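Local coordinates for protein kunitz-type conkunitzin-S1 (Conus striatus, PDB 6Q6C) that blocks voltage-activated potassium channels of the Shaker family as a secreted Kunitz-type neurotoxin of cone snail venom, at residues 4-9 and 45-50. The protein carries 1 engineered substitution. Sequence-based numbering, arbitrary orientation.
With NO3 (nitrate ion), chain D; NO3 (nitrate ion), chain F; PO4 (phosphate ion), chain C.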
loop_
_atom_site.group_PDB
_atom_site.type_symbol
_atom_site.label_atom_id
_atom_site.label_comp_id
_atom_site.label_asym_id
_atom_site.label_seq_id
_atom_site.Cartn_x
_atom_site.Cartn_y
_atom_site.Cartn_z
ATOM N N PRO A 4 8.128 6.361 -7.565
ATOM C CA PRO A 4 8.955 6.036 -6.408
ATOM C C PRO A 4 9.172 4.525 -6.228
ATOM O O PRO A 4 8.244 3.750 -6.507
ATOM C CB PRO A 4 8.107 6.589 -5.248
ATOM C CG PRO A 4 7.257 7.709 -5.853
ATOM C CD PRO A 4 7.009 7.261 -7.271
ATOM N N SER A 5 10.352 4.101 -5.775
ATOM C CA SER A 5 10.682 2.664 -5.572
ATOM C C SER A 5 9.720 2.019 -4.554
ATOM O O SER A 5 9.446 0.807 -4.701
ATOM C CB SER A 5 12.093 2.487 -5.140
ATOM O OG SER A 5 12.321 3.119 -3.884
ATOM N N LEU A 6 9.094 2.786 -3.646
ATOM C CA LEU A 6 8.162 2.155 -2.688
ATOM C C LEU A 6 6.970 1.531 -3.434
ATOM O O LEU A 6 6.377 0.606 -2.931
ATOM C CB LEU A 6 7.700 3.185 -1.654
ATOM C CG LEU A 6 6.834 4.308 -2.203
ATOM C CD1 LEU A 6 5.359 3.980 -2.163
ATOM C CD2 LEU A 6 7.106 5.544 -1.399
ATOM N N CYS A 7 6.655 2.023 -4.624
ATOM C CA CYS A 7 5.468 1.565 -5.367
ATOM C C CYS A 7 5.641 0.114 -5.829
ATOM O O CYS A 7 4.607 -0.525 -6.131
ATOM C CB CYS A 7 5.214 2.452 -6.573
ATOM S SG CYS A 7 4.938 4.189 -6.090
ATOM N N ASP A 8 6.889 -0.386 -5.875
ATOM C CA ASP A 8 7.169 -1.783 -6.303
ATOM C C ASP A 8 7.309 -2.711 -5.099
ATOM O O ASP A 8 7.470 -3.893 -5.350
ATOM C CB ASP A 8 8.408 -1.816 -7.183
ATOM C CG ASP A 8 8.214 -1.061 -8.496
ATOM O OD1 ASP A 8 7.046 -0.861 -8.961
ATOM O OD2 ASP A 8 9.194 -0.632 -9.020
ATOM N N LEU A 9 7.145 -2.213 -3.883
ATOM C CA LEU A 9 7.274 -3.102 -2.721
ATOM C C LEU A 9 6.051 -4.010 -2.619
ATOM O O LEU A 9 4.950 -3.627 -2.975
ATOM C CB LEU A 9 7.428 -2.277 -1.448
ATOM C CG LEU A 9 8.716 -1.460 -1.305
ATOM C CD1 LEU A 9 8.607 -0.541 -0.126
ATOM C CD2 LEU A 9 9.947 -2.335 -1.159
ATOM N N ASN A 45 4.693 0.754 0.988
ATOM C CA ASN A 45 3.618 0.619 -0.008
ATOM C C ASN A 45 2.294 0.434 0.736
ATOM O O ASN A 45 1.753 -0.661 0.771
ATOM C CB ASN A 45 3.910 -0.480 -1.000
ATOM C CG ASN A 45 2.949 -0.453 -2.149
ATOM O OD1 ASN A 45 2.071 0.396 -2.237
ATOM N ND2 ASN A 45 3.082 -1.434 -3.023
ATOM N N ASN A 46 1.910 1.459 1.472
ATOM C CA ASN A 46 0.864 1.347 2.514
ATOM C C ASN A 46 0.244 2.714 2.647
ATOM O O ASN A 46 0.928 3.613 3.145
ATOM C CB ASN A 46 1.535 0.827 3.782
ATOM C CG ASN A 46 0.552 0.653 4.919
ATOM O OD1 ASN A 46 -0.430 1.353 4.973
ATOM N ND2 ASN A 46 0.799 -0.353 5.752
ATOM N N PHE A 47 -0.995 2.880 2.184
ATOM C CA PHE A 47 -1.663 4.198 2.147
ATOM C C PHE A 47 -3.013 4.058 2.856
ATOM O O PHE A 47 -3.713 3.051 2.760
ATOM C CB PHE A 47 -1.914 4.698 0.720
ATOM C CG PHE A 47 -0.644 4.754 -0.097
ATOM C CD1 PHE A 47 -0.155 3.638 -0.754
ATOM C CD2 PHE A 47 0.021 5.951 -0.215
ATOM C CE1 PHE A 47 1.052 3.710 -1.425
ATOM C CE2 PHE A 47 1.218 6.044 -0.914
ATOM C CZ PHE A 47 1.696 4.925 -1.521
ATOM N N ARG A 48 -3.420 5.101 3.558
ATOM C CA ARG A 48 -4.757 5.168 4.149
ATOM C C ARG A 48 -5.816 5.432 3.098
ATOM O O ARG A 48 -6.982 4.906 3.306
ATOM C CB ARG A 48 -4.859 6.184 5.269
ATOM C CG ARG A 48 -4.008 5.788 6.460
ATOM C CD ARG A 48 -4.213 6.785 7.586
ATOM N NE ARG A 48 -3.427 6.500 8.759
ATOM C CZ ARG A 48 -3.764 5.668 9.722
ATOM N NH1 ARG A 48 -4.909 5.014 9.626
ATOM N NH2 ARG A 48 -2.923 5.443 10.726
ATOM N N ARG A 49 -5.521 6.210 2.084
ATOM C CA ARG A 49 -6.525 6.616 1.090
ATOM C C ARG A 49 -6.079 6.213 -0.307
ATOM O O ARG A 49 -4.870 6.318 -0.647
ATOM C CB ARG A 49 -6.674 8.131 1.175
ATOM C CG ARG A 49 -7.288 8.564 2.492
ATOM C CD ARG A 49 -7.887 9.918 2.333
ATOM N NE ARG A 49 -6.866 10.839 1.899
ATOM C CZ ARG A 49 -7.025 11.810 0.998
ATOM N NH1 ARG A 49 -8.154 11.959 0.308
ATOM N NH2 ARG A 49 -6.000 12.605 0.747
ATOM N N THR A 50 -7.042 5.819 -1.111
ATOM C CA THR A 50 -6.807 5.563 -2.556
ATOM C C THR A 50 -6.223 6.815 -3.192
ATOM O O THR A 50 -5.321 6.653 -4.038
ATOM C CB THR A 50 -8.101 5.078 -3.218
ATOM O OG1 THR A 50 -8.463 3.820 -2.648
ATOM C CG2 THR A 50 -7.943 4.866 -4.702
HETATM N N NO3 D . -1.689 8.284 3.526
HETATM O O1 NO3 D . -1.259 7.028 4.161
HETATM O O2 NO3 D . -0.768 9.166 3.028
HETATM O O3 NO3 D . -3.127 8.084 2.629
HETATM N N NO3 F . -0.866 7.799 10.291
HETATM O O1 NO3 F . -0.051 6.915 10.636
HETATM O O2 NO3 F . -1.630 8.583 11.390
HETATM O O3 NO3 F . -1.128 8.122 8.587
HETATM P P PO4 C . -3.033 3.083 14.090
HETATM O O1 PO4 C . -3.190 1.573 14.272
HETATM O O2 PO4 C . -2.371 3.325 12.733
HETATM O O3 PO4 C . -2.368 3.699 15.276
HETATM O O4 PO4 C . -4.431 3.724 13.943
#
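Asn45 packs against the 3-10 turn of residues 5-8 and bonds to Leu9 just after it, and Phe47 meets the same turn through Leu6, near the centre of this small BPTI/Kunitz fold, partly buried. In Asn45, CG anti to the backbone N (chi1 -170°) carries the amide toward residues 6-9. Its CB lies 3.3 Å from Leu6 O and 4.0 Å from Leu9 CB. Next along, Asn45 CG is 3.7 Å from Leu6 O. Leu6 O itself accepts a hydrogen bond from the backbone N of Leu9, which closes the end of the 3-10 turn. At the tip the amide divides its work. Asn45 ND2 donates to Leu9 O over 2.9 Å in a nearly straight bond (166° at the hydrogen), with the acceptor lying in the amide plane. Cys7 O stands farther from Asn45 ND2, at 3.6 Å. OD1 accepts a hydrogen bond from the backbone N of Tyr25 in strand 20-26, and it also lies in the plane of the Phe47 ring, at its edge. Both polar ends of this buried amide are therefore satisfied, one by Leu9, just past the turn, and the other by the hairpin, which should hold the amide in one rotation. Phe47, joined to Ile23 by backbone hydrogen bonds, places its ring between the turn and helix 50-58, where it also touches Cys53 and Thr56. Cys7 ties the turn to that helix through its disulfide with Cys57, a hallmark of the Kunitz fold. Beyond Phe47, the successive backbone N atoms of Arg48 and Arg49 both donate to one nitrate, probably from the crystallisation liquor. Leu6 completes the apolar side: with CG between the backbone N and carbonyl carbon (chi1 67°), its CD1 is brought to Phe47 CZ, obliquely, at 3.8 Å.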